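Local structure of serine racemase (Enterococcus faecalis, 4ECL) at residues A[105-110]-A[140-145]; A[145-148]-A[153-156]; A[261-264]-A[268-271]; A[307-312]-A[316-321]. The protein belongs to the alanine racemase family, joining an N-terminal TIM barrel to a C-terminal domain rich in beta strands, in an assembly of two chains. One frame throughout, in Å; residues are numbered along the deposited sequence.

Interaction 1 (A[105-110]-A[140-145]); sequences IDYRYS and KDKILA
Just before Tyr107, which reaches across to Lys142 and Ala145, the carbonyl oxygen Asp106 O is gripped twice by Ser110. The backbone Ser110 N bonds to Asp106 O at 2.9 Å. The hydroxyl Ser110 OG donates to Asp106 O at 3.0 Å, from above the carbonyl plane. Asp106 is the N-cap of helix 107-114: its OD1 accepts from Tyr109 N at 2.9 Å. The cap closes the first turn of the helix, and Tyr107 on that turn carries the contact with helix 140-146. Tyr107 CG is anti to its own nitrogen (chi1 -171°), which brings one face of the ring under Lys142 CB. That carbon is 4.1 Å from the centroid of the Tyr107 ring, in a CH-pi contact. The two side chains cross at about a right angle, and Lys142 then runs on extended. Farther out on the ring, Tyr107 CE1 meets Ala145 CB at 3.7 Å in an oblique contact. Phe135 of strand 135-136 packs on Tyr107 as well, and Ile105 and Asp106 touch the second subunit. The two helices of the barrel surface thus meet through carbon: the methylenes of Lys142 serve as apolar surface, while its amino group is carried away from the ring, where it makes a long, weak ion pair with Asp139.

Interaction 2 (A[145-148]-A[153-156]); sequences AAFS and KVAG
Phe147, in the turn after helix 140-146, and Val154, on strand 152-158, have the nearest CA atoms of the two segments, 6.3 Å apart. This is the return from helix to strand in a beta-alpha-beta crossover of the TIM barrel. Strand 120-127 leads into the unit, and strand 152-158 lies parallel to it.

The contact is made almost wholly of side-chain carbon. Val154 points its CB toward the turn and offers both methyls. Its CG1, anti to the backbone N (chi1 -175°), meets Phe147 CE1 at 3.5 Å, obliquely to the ring. CG1 also reaches Phe147 CZ at 3.7 Å, and Val154 CB lies 3.9 Å from Phe147 CD1. The other methyl, CG2, stands above one face of the ring, out near its rim. The ring and the valine cross at about a right angle. On the ring, CD1, CE1 and CZ do the touching. Leu194 and Pro197, both in loops, pack on Phe147 too. Ile124 of strand 120-127 touches both Ala146 and Val154, which ties the two parallel strands and the helix together.

The turn is held from within by Ser148 N, which bonds to Ala145 O at 2.9 Å. On the strand side of it, Val154 CG2 rests 3.6 Å from the carbonyl oxygen Ala146 O.

Interaction 3 (A[261-264]-A[268-271]); sequences ESVG and AFTA
Two limbs of one loop, Glu261 to Gly264 and Ala268 to Ala271, meet here through polar bonds and a small apolar patch. The loop joins strand 245-257 to strand 275-280. At one end, Ala271 N donates to Glu261 O at 3.0 Å. The bond is straight, with an angle of 179° at the hydrogen, and the donor stands 21° off the carbonyl plane. Next to it, the Ser262 hydroxyl turns across to the opposite backbone. With OG anti to the backbone N (chi1 -176°), Ser262 OG donates to Phe269 O in the carbonyl plane. The modelled separation is very short, so its exact length is doubtful. Ser262 OG also bonds to Ser266 O. One hydroxyl thus faces two carbonyl oxygens, which its single hydrogen may have to share.

Strands 245-257 and 275-280 are antiparallel neighbours in the sheet of the C-terminal domain, so the loop is the long connection of a beta hairpin. Its apolar side is Phe269 against Val263. Val263 CG2 lies 3.8 Å from Phe269 CD2 and 3.9 Å from Phe269 CE2, at an oblique approach. The amide Val263 N sits in the ring plane at the edge, while Ala271 N lies above one face, near the rim.

The carboxylate of Glu261 turns back along the chain, where OE1 bonds to Lys258 N, ahead of this limb. The second subunit closes on the same limb: Ser262 O bonds to His131 of that subunit, whose side chain also packs on Glu261 and Val263.

Interaction 4 (A[307-312]-A[316-321]); sequences PIVGKI and QLAVDV
Val309 takes the torsion (chi1 -59°) that puts CG1 anti to its carbonyl carbon and CG2 between the backbone N and that carbon. One valine thereby reaches two neighbours: CG2 meets Ala318 CB at 3.5 Å, and CG1 meets Asp320 CB at 3.8 Å. Leu317 likewise holds CG in the crowded position (chi1 59°), and its CD2 lies 3.9 Å from Ile312 CG2. These two side chains run side by side, pointing the same way. On the sheet face of Ile308 and Val319, Ile308 CG1 and Val319 CG1 touch at 4.0 Å.

The backbones form an antiparallel beta hairpin. Asp320 N donates to Pro307 O at 2.9 Å, and Val309 N donates to Ala318 O at 2.7 Å. Ile308 and Val319 are the non-hydrogen-bonded pair between them. Beyond, where the chain turns at Gly310 with a positive phi that suits glycine, a water bridges the strands. It accepts from Ala318 N at 2.8 Å and donates to Val309 O and Lys311 O.

Asp320 OD1 is held by Thr322 OG1. Arg132 of the second subunit bonds to Lys311 O and packs on Gln316 and Ala318. Strand 317-320 pairs on its other side with strand 275-280, and strand 304-309 pairs with strand 298-301.

The four contacts fall into two pairs on opposite sides of the chain's centre. Interactions 1 and 2 share Ala145 and both use helix 140-146 of the barrel domain. The first is a surface contact of ring on alkyl chain; the second is buried and almost wholly apolar. Interactions 3 and 4 belong to the C-terminal domain and touch each other: Phe269 packs its ring on Val309 and its CB on Gly310, and Val263 packs on Ala318. Interaction 4, a buried hairpin, is joined by backbone bonds; interaction 3, a partly buried loop, by one backbone bond and one from a serine hydroxyl. Nearest atoms of interactions 1 and 4 are about 37 Å apart. Interactions 1, 3 and 4 also touch the second subunit.

Interaction 1 (A[105-110]-A[140-145])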
loop_
_atom_site.group_PDB
_atom_site.type_symbol
_atom_site.label_atom_id
_atom_site.label_comp_id
_atom_site.label_asym_id
_atom_site.label_seq_id
_atom_site.Cartn_x
_atom_site.Cartn_y
_atom_site.Cartn_z
ATOM N N ILE A 105 20.649 0.722 18.115
ATOM C CA ILE A 105 21.024 0.238 16.800
ATOM C C ILE A 105 22.524 0.245 16.548
ATOM O O ILE A 105 22.998 -0.509 15.696
ATOM C CB ILE A 105 20.327 1.025 15.691
ATOM C CG1 ILE A 105 20.750 2.499 15.740
ATOM C CG2 ILE A 105 18.813 0.847 15.800
ATOM C CD1 ILE A 105 20.397 3.277 14.483
ATOM N N ASP A 106 23.243 1.110 17.274
ATOM C CA ASP A 106 24.712 1.089 17.344
ATOM C C ASP A 106 25.282 1.992 18.463
ATOM O O ASP A 106 24.541 2.695 19.151
ATOM C CB ASP A 106 25.364 1.362 15.976
ATOM C CG ASP A 106 25.373 2.836 15.592
ATOM O OD1 ASP A 106 24.808 3.677 16.319
ATOM O OD2 ASP A 106 25.954 3.153 14.532
ATOM N N TYR A 107 26.596 1.962 18.646
ATOM C CA TYR A 107 27.217 2.700 19.747
ATOM C C TYR A 107 26.979 4.224 19.703
ATOM O O TYR A 107 26.431 4.805 20.648
ATOM C CB TYR A 107 28.713 2.379 19.842
ATOM C CG TYR A 107 29.359 2.944 21.085
ATOM C CD1 TYR A 107 28.933 2.550 22.349
ATOM C CD2 TYR A 107 30.384 3.872 20.998
ATOM C CE1 TYR A 107 29.504 3.069 23.486
ATOM C CE2 TYR A 107 30.961 4.396 22.130
ATOM C CZ TYR A 107 30.518 3.993 23.372
ATOM O OH TYR A 107 31.102 4.513 24.507
ATOM N N ARG A 108 27.390 4.862 18.610
ATOM C CA ARG A 108 27.138 6.287 18.388
ATOM C C ARG A 108 25.683 6.687 18.683
ATOM O O ARG A 108 25.415 7.722 19.313
ATOM C CB ARG A 108 27.500 6.647 16.943
ATOM C CG ARG A 108 27.093 8.044 16.491
ATOM C CD ARG A 108 27.634 8.324 15.087
ATOM N NE ARG A 108 29.069 8.056 15.035
ATOM C CZ ARG A 108 30.006 8.973 15.267
ATOM N NH1 ARG A 108 29.660 10.223 15.547
ATOM N NH2 ARG A 108 31.289 8.640 15.210
ATOM N N TYR A 109 24.744 5.860 18.238
ATOM C CA TYR A 109 23.335 6.125 18.502
ATOM C C TYR A 109 23.075 6.089 20.004
ATOM O O TYR A 109 22.442 6.995 20.565
ATOM C CB TYR A 109 22.452 5.104 17.790
ATOM C CG TYR A 109 20.982 5.263 18.103
ATOM C CD1 TYR A 109 20.219 6.255 17.491
ATOM C CD2 TYR A 109 20.360 4.430 19.022
ATOM C CE1 TYR A 109 18.869 6.401 17.782
ATOM C CE2 TYR A 109 19.018 4.570 19.319
ATOM C CZ TYR A 109 18.277 5.553 18.698
ATOM O OH TYR A 109 16.943 5.683 19.014
ATOM N N SER A 110 23.592 5.044 20.644
ATOM C CA SER A 110 23.405 4.837 22.069
ATOM C C SER A 110 23.879 6.034 22.888
ATOM O O SER A 110 23.220 6.450 23.844
ATOM C CB SER A 110 24.141 3.578 22.513
ATOM O OG SER A 110 23.544 2.423 21.950
ATOM N N LYS A 140 33.409 -5.495 20.946
ATOM C CA LYS A 140 32.965 -5.984 22.249
ATOM C C LYS A 140 32.921 -4.872 23.282
ATOM O O LYS A 140 32.045 -4.844 24.150
ATOM C CB LYS A 140 33.908 -7.080 22.755
ATOM C CG LYS A 140 34.042 -8.267 21.830
ATOM C CD LYS A 140 33.270 -9.465 22.340
ATOM C CE LYS A 140 33.174 -10.532 21.262
ATOM N NZ LYS A 140 34.398 -10.535 20.406
ATOM N N ASP A 141 33.874 -3.953 23.198
ATOM C CA ASP A 141 33.976 -2.937 24.230
ATOM C C ASP A 141 32.848 -1.911 24.117
ATOM O O ASP A 141 32.306 -1.454 25.128
ATOM C CB ASP A 141 35.364 -2.292 24.231
ATOM C CG ASP A 141 36.426 -3.197 24.881
ATOM O OD1 ASP A 141 36.352 -3.431 26.111
ATOM O OD2 ASP A 141 37.326 -3.682 24.158
ATOM N N LYS A 142 32.480 -1.564 22.889
ATOM C CA LYS A 142 31.368 -0.641 22.687
ATOM C C LYS A 142 30.061 -1.210 23.254
ATOM O O LYS A 142 29.268 -0.488 23.860
ATOM C CB LYS A 142 31.233 -0.282 21.208
ATOM C CG LYS A 142 32.506 0.344 20.634
ATOM C CD LYS A 142 32.352 0.685 19.157
ATOM C CE LYS A 142 33.650 1.239 18.561
ATOM N NZ LYS A 142 33.509 1.458 17.090
ATOM N N ILE A 143 29.860 -2.512 23.086
ATOM C CA ILE A 143 28.679 -3.180 23.630
ATOM C C ILE A 143 28.637 -3.073 25.155
ATOM O O ILE A 143 27.617 -2.691 25.742
ATOM C CB ILE A 143 28.631 -4.665 23.208
ATOM C CG1 ILE A 143 28.456 -4.772 21.688
ATOM C CG2 ILE A 143 27.481 -5.399 23.925
ATOM C CD1 ILE A 143 28.802 -6.139 21.118
ATOM N N LEU A 144 29.756 -3.400 25.793
ATOM C CA LEU A 144 29.838 -3.351 27.243
ATOM C C LEU A 144 29.656 -1.914 27.739
ATOM O O LEU A 144 29.009 -1.672 28.760
ATOM C CB LEU A 144 31.172 -3.944 27.717
ATOM C CG LEU A 144 31.428 -3.892 29.221
ATOM C CD1 LEU A 144 30.329 -4.619 29.981
ATOM C CD2 LEU A 144 32.797 -4.473 29.543
ATOM N N ALA A 145 30.222 -0.963 27.005
ATOM C CA ALA A 145 30.081 0.450 27.340
ATOM C C ALA A 145 28.617 0.896 27.310
ATOM O O ALA A 145 28.195 1.738 28.112
ATOM C CB ALA A 145 30.924 1.302 26.402
#

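Interaction 2 (A[145-148]-A[153-156])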
loop_
_atom_site.group_PDB
_atom_site.type_symbol
_atom_site.label_atom_id
_atom_site.label_comp_id
_atom_site.label_asym_id
_atom_site.label_seq_id
_atom_site.Cartn_x
_atom_site.Cartn_y
_atom_site.Cartn_z
ATOM N N ALA A 145 30.222 -0.963 27.005
ATOM C CA ALA A 145 30.081 0.450 27.340
ATOM C C ALA A 145 28.617 0.896 27.310
ATOM O O ALA A 145 28.195 1.738 28.112
ATOM C CB ALA A 145 30.924 1.302 26.402
ATOM N N ALA A 146 27.837 0.311 26.400
ATOM C CA ALA A 146 26.432 0.665 26.281
ATOM C C ALA A 146 25.675 0.242 27.534
ATOM O O ALA A 146 24.592 0.753 27.822
ATOM C CB ALA A 146 25.826 0.023 25.049
ATOM N N PHE A 147 26.253 -0.697 28.281
ATOM C CA PHE A 147 25.657 -1.147 29.535
ATOM C C PHE A 147 26.006 -0.233 30.713
ATOM O O PHE A 147 25.593 -0.485 31.846
ATOM C CB PHE A 147 26.099 -2.574 29.857
ATOM C CG PHE A 147 25.287 -3.625 29.174
ATOM C CD1 PHE A 147 24.111 -4.083 29.743
ATOM C CD2 PHE A 147 25.701 -4.167 27.966
ATOM C CE1 PHE A 147 23.353 -5.052 29.119
ATOM C CE2 PHE A 147 24.947 -5.138 27.331
ATOM C CZ PHE A 147 23.768 -5.587 27.914
ATOM N N SER A 148 26.771 0.818 30.440
ATOM C CA SER A 148 27.153 1.769 31.471
ATOM C C SER A 148 26.722 3.194 31.142
ATOM O O SER A 148 27.343 4.153 31.594
ATOM C CB SER A 148 28.667 1.721 31.706
ATOM O OG SER A 148 29.081 0.406 32.038
ATOM N N LYS A 153 18.623 2.193 30.418
ATOM C CA LYS A 153 18.578 0.928 31.145
ATOM C C LYS A 153 18.434 -0.239 30.172
ATOM O O LYS A 153 17.370 -0.444 29.589
ATOM C CB LYS A 153 17.431 0.918 32.153
ATOM C CG LYS A 153 17.423 -0.319 33.047
ATOM C CD LYS A 153 18.610 -0.302 34.012
ATOM C CE LYS A 153 19.047 -1.708 34.404
ATOM N NZ LYS A 153 19.608 -2.467 33.247
ATOM N N VAL A 154 19.498 -1.013 29.995
ATOM C CA VAL A 154 19.449 -2.089 29.013
ATOM C C VAL A 154 18.725 -3.299 29.608
ATOM O O VAL A 154 19.208 -3.932 30.549
ATOM C CB VAL A 154 20.849 -2.448 28.498
ATOM C CG1 VAL A 154 20.770 -3.474 27.395
ATOM C CG2 VAL A 154 21.527 -1.205 27.985
ATOM N N ALA A 155 17.548 -3.592 29.063
ATOM C CA ALA A 155 16.669 -4.624 29.606
ATOM C C ALA A 155 16.677 -5.877 28.731
ATOM O O ALA A 155 16.078 -6.896 29.070
ATOM C CB ALA A 155 15.240 -4.078 29.759
ATOM N N GLY A 156 17.360 -5.791 27.598
ATOM C CA GLY A 156 17.492 -6.935 26.727
ATOM C C GLY A 156 18.585 -6.792 25.699
ATOM O O GLY A 156 19.156 -5.715 25.500
#

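Interaction 3 (A[261-264]-A[268-271])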
loop_
_atom_site.group_PDB
_atom_site.type_symbol
_atom_site.label_atom_id
_atom_site.label_comp_id
_atom_site.label_asym_id
_atom_site.label_seq_id
_atom_site.Cartn_x
_atom_site.Cartn_y
_atom_site.Cartn_z
ATOM N N GLU A 261 -16.185 -9.766 -27.353
ATOM C CA GLU A 261 -15.991 -8.501 -26.646
ATOM C C GLU A 261 -14.946 -8.604 -25.533
ATOM O O GLU A 261 -14.702 -9.680 -24.988
ATOM C CB GLU A 261 -17.318 -7.994 -26.078
ATOM C CG GLU A 261 -18.338 -7.613 -27.142
ATOM C CD GLU A 261 -19.611 -7.035 -26.551
ATOM O OE1 GLU A 261 -19.882 -7.280 -25.356
ATOM O OE2 GLU A 261 -20.339 -6.329 -27.282
ATOM N N SER A 262 -14.329 -7.476 -25.194
ATOM C CA SER A 262 -13.347 -7.459 -24.117
ATOM C C SER A 262 -13.876 -6.767 -22.869
ATOM O O SER A 262 -15.033 -6.346 -22.814
ATOM C CB SER A 262 -12.066 -6.755 -24.564
ATOM O OG SER A 262 -11.079 -6.830 -23.541
ATOM N N VAL A 263 -13.013 -6.659 -21.865
ATOM C CA VAL A 263 -13.279 -5.820 -20.706
ATOM C C VAL A 263 -12.108 -4.857 -20.544
ATOM O O VAL A 263 -10.950 -5.281 -20.447
ATOM C CB VAL A 263 -13.456 -6.640 -19.415
ATOM C CG1 VAL A 263 -13.625 -5.713 -18.209
ATOM C CG2 VAL A 263 -14.646 -7.592 -19.540
ATOM N N GLY A 264 -12.412 -3.562 -20.530
ATOM C CA GLY A 264 -11.385 -2.533 -20.463
ATOM C C GLY A 264 -10.519 -2.520 -21.707
ATOM O O GLY A 264 -9.378 -2.062 -21.669
ATOM N N ALA A 268 -5.817 -8.281 -23.145
ATOM C CA ALA A 268 -5.666 -9.238 -22.070
ATOM C C ALA A 268 -6.849 -10.188 -21.935
ATOM O O ALA A 268 -6.730 -11.267 -21.327
ATOM C CB ALA A 268 -5.492 -8.483 -20.788
ATOM N N PHE A 269 -7.996 -9.769 -22.462
ATOM C CA PHE A 269 -9.204 -10.576 -22.364
ATOM C C PHE A 269 -10.149 -10.393 -23.534
ATOM O O PHE A 269 -10.613 -9.291 -23.805
ATOM C CB PHE A 269 -9.965 -10.270 -21.082
ATOM C CG PHE A 269 -11.243 -11.055 -20.946
ATOM C CD1 PHE A 269 -11.210 -12.431 -20.815
ATOM C CD2 PHE A 269 -12.472 -10.417 -20.956
ATOM C CE1 PHE A 269 -12.374 -13.159 -20.694
ATOM C CE2 PHE A 269 -13.642 -11.141 -20.825
ATOM C CZ PHE A 269 -13.593 -12.511 -20.700
ATOM N N THR A 270 -10.446 -11.496 -24.207
ATOM C CA THR A 270 -11.464 -11.521 -25.242
ATOM C C THR A 270 -12.326 -12.732 -24.967
ATOM O O THR A 270 -11.822 -13.854 -24.963
ATOM C CB THR A 270 -10.843 -11.648 -26.634
ATOM O OG1 THR A 270 -10.121 -10.447 -26.945
ATOM C CG2 THR A 270 -11.927 -11.883 -27.681
ATOM N N ALA A 271 -13.614 -12.510 -24.713
ATOM C CA ALA A 271 -14.497 -13.603 -24.321
ATOM C C ALA A 271 -14.616 -14.617 -25.450
ATOM O O ALA A 271 -14.829 -14.248 -26.614
ATOM C CB ALA A 271 -15.866 -13.078 -23.913
#

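Interaction 4 (A[307-312]-A[316-321])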
loop_
_atom_site.group_PDB
_atom_site.type_symbol
_atom_site.label_atom_id
_atom_site.label_comp_id
_atom_site.label_asym_id
_atom_site.label_seq_id
_atom_site.Cartn_x
_atom_site.Cartn_y
_atom_site.Cartn_z
ATOM N N PRO A 307 -12.486 -16.346 -12.205
ATOM C CA PRO A 307 -11.191 -15.806 -12.636
ATOM C C PRO A 307 -11.270 -14.301 -12.877
ATOM O O PRO A 307 -12.277 -13.799 -13.373
ATOM C CB PRO A 307 -10.923 -16.532 -13.959
ATOM C CG PRO A 307 -11.817 -17.731 -13.940
ATOM C CD PRO A 307 -13.018 -17.340 -13.148
ATOM N N ILE A 308 -10.221 -13.588 -12.500
ATOM C CA ILE A 308 -10.154 -12.166 -12.767
ATOM C C ILE A 308 -9.989 -11.952 -14.269
ATOM O O ILE A 308 -9.160 -12.600 -14.910
ATOM C CB ILE A 308 -8.998 -11.524 -12.009
ATOM C CG1 ILE A 308 -9.169 -11.772 -10.506
ATOM C CG2 ILE A 308 -8.929 -10.039 -12.328
ATOM C CD1 ILE A 308 -7.957 -11.398 -9.682
ATOM N N VAL A 309 -10.795 -11.058 -14.833
ATOM C CA VAL A 309 -10.740 -10.793 -16.266
ATOM C C VAL A 309 -10.255 -9.367 -16.540
ATOM O O VAL A 309 -10.685 -8.413 -15.884
ATOM C CB VAL A 309 -12.098 -11.069 -16.949
ATOM C CG1 VAL A 309 -12.501 -12.518 -16.738
ATOM C CG2 VAL A 309 -13.170 -10.161 -16.394
ATOM N N GLY A 310 -9.324 -9.240 -17.482
ATOM C CA GLY A 310 -8.760 -7.951 -17.840
ATOM C C GLY A 310 -7.791 -7.441 -16.788
ATOM O O GLY A 310 -7.456 -8.154 -15.837
ATOM N N LYS A 311 -7.349 -6.200 -16.952
ATOM C CA LYS A 311 -6.411 -5.596 -16.011
ATOM C C LYS A 311 -7.134 -5.166 -14.740
ATOM O O LYS A 311 -8.332 -4.838 -14.769
ATOM C CB LYS A 311 -5.722 -4.389 -16.644
ATOM C CG LYS A 311 -5.206 -4.638 -18.051
ATOM C CD LYS A 311 -4.140 -5.732 -18.062
ATOM C CE LYS A 311 -2.839 -5.268 -17.403
ATOM N NZ LYS A 311 -1.742 -6.285 -17.500
ATOM N N ILE A 312 -6.408 -5.189 -13.627
ATOM C CA ILE A 312 -6.921 -4.690 -12.361
ATOM C C ILE A 312 -6.760 -3.180 -12.322
ATOM O O ILE A 312 -5.698 -2.662 -12.623
ATOM C CB ILE A 312 -6.184 -5.323 -11.172
ATOM C CG1 ILE A 312 -6.408 -6.839 -11.170
ATOM C CG2 ILE A 312 -6.656 -4.700 -9.865
ATOM C CD1 ILE A 312 -5.733 -7.573 -10.023
ATOM N N GLN A 316 -11.187 -0.828 -8.876
ATOM C CA GLN A 316 -12.159 -1.850 -9.250
ATOM C C GLN A 316 -11.501 -2.901 -10.112
ATOM O O GLN A 316 -10.426 -2.664 -10.667
ATOM C CB GLN A 316 -13.337 -1.237 -10.037
ATOM C CG GLN A 316 -12.938 -0.700 -11.422
ATOM C CD GLN A 316 -14.132 -0.336 -12.308
ATOM O OE1 GLN A 316 -15.199 -0.934 -12.208
ATOM N NE2 GLN A 316 -13.944 0.645 -13.183
ATOM N N LEU A 317 -12.162 -4.049 -10.230
ATOM C CA LEU A 317 -11.741 -5.109 -11.140
ATOM C C LEU A 317 -12.950 -5.942 -11.580
ATOM O O LEU A 317 -14.072 -5.713 -11.117
ATOM C CB LEU A 317 -10.654 -5.989 -10.506
ATOM C CG LEU A 317 -10.902 -6.754 -9.206
ATOM C CD1 LEU A 317 -11.613 -8.086 -9.466
ATOM C CD2 LEU A 317 -9.579 -6.982 -8.513
ATOM N N ALA A 318 -12.717 -6.894 -12.482
ATOM C CA ALA A 318 -13.791 -7.693 -13.046
ATOM C C ALA A 318 -13.512 -9.195 -12.939
ATOM O O ALA A 318 -12.382 -9.644 -13.144
ATOM C CB ALA A 318 -14.016 -7.301 -14.496
ATOM N N VAL A 319 -14.540 -9.975 -12.624
ATOM C CA VAL A 319 -14.383 -11.427 -12.591
ATOM C C VAL A 319 -15.441 -12.131 -13.418
ATOM O O VAL A 319 -16.516 -11.584 -13.694
ATOM C CB VAL A 319 -14.388 -11.989 -11.165
ATOM C CG1 VAL A 319 -13.172 -11.472 -10.378
ATOM C CG2 VAL A 319 -15.675 -11.636 -10.467
ATOM N N ASP A 320 -15.125 -13.357 -13.814
ATOM C CA ASP A 320 -15.973 -14.131 -14.711
ATOM C C ASP A 320 -16.933 -14.990 -13.901
ATOM O O ASP A 320 -16.507 -15.892 -13.191
ATOM C CB ASP A 320 -15.073 -15.024 -15.556
ATOM C CG ASP A 320 -15.775 -15.599 -16.755
ATOM O OD1 ASP A 320 -17.025 -15.602 -16.783
ATOM O OD2 ASP A 320 -15.062 -16.054 -17.672
ATOM N N VAL A 321 -18.229 -14.716 -13.995
ATOM C CA VAL A 321 -19.216 -15.511 -13.257
ATOM C C VAL A 321 -20.155 -16.276 -14.183
ATOM O O VAL A 321 -21.257 -16.662 -13.784
ATOM C CB VAL A 321 -20.013 -14.656 -12.242
ATOM C CG1 VAL A 321 -19.084 -14.164 -11.130
ATOM C CG2 VAL A 321 -20.685 -13.484 -12.932
HETATM O O HOH W 1 -10.537 -6.545 -14.249
#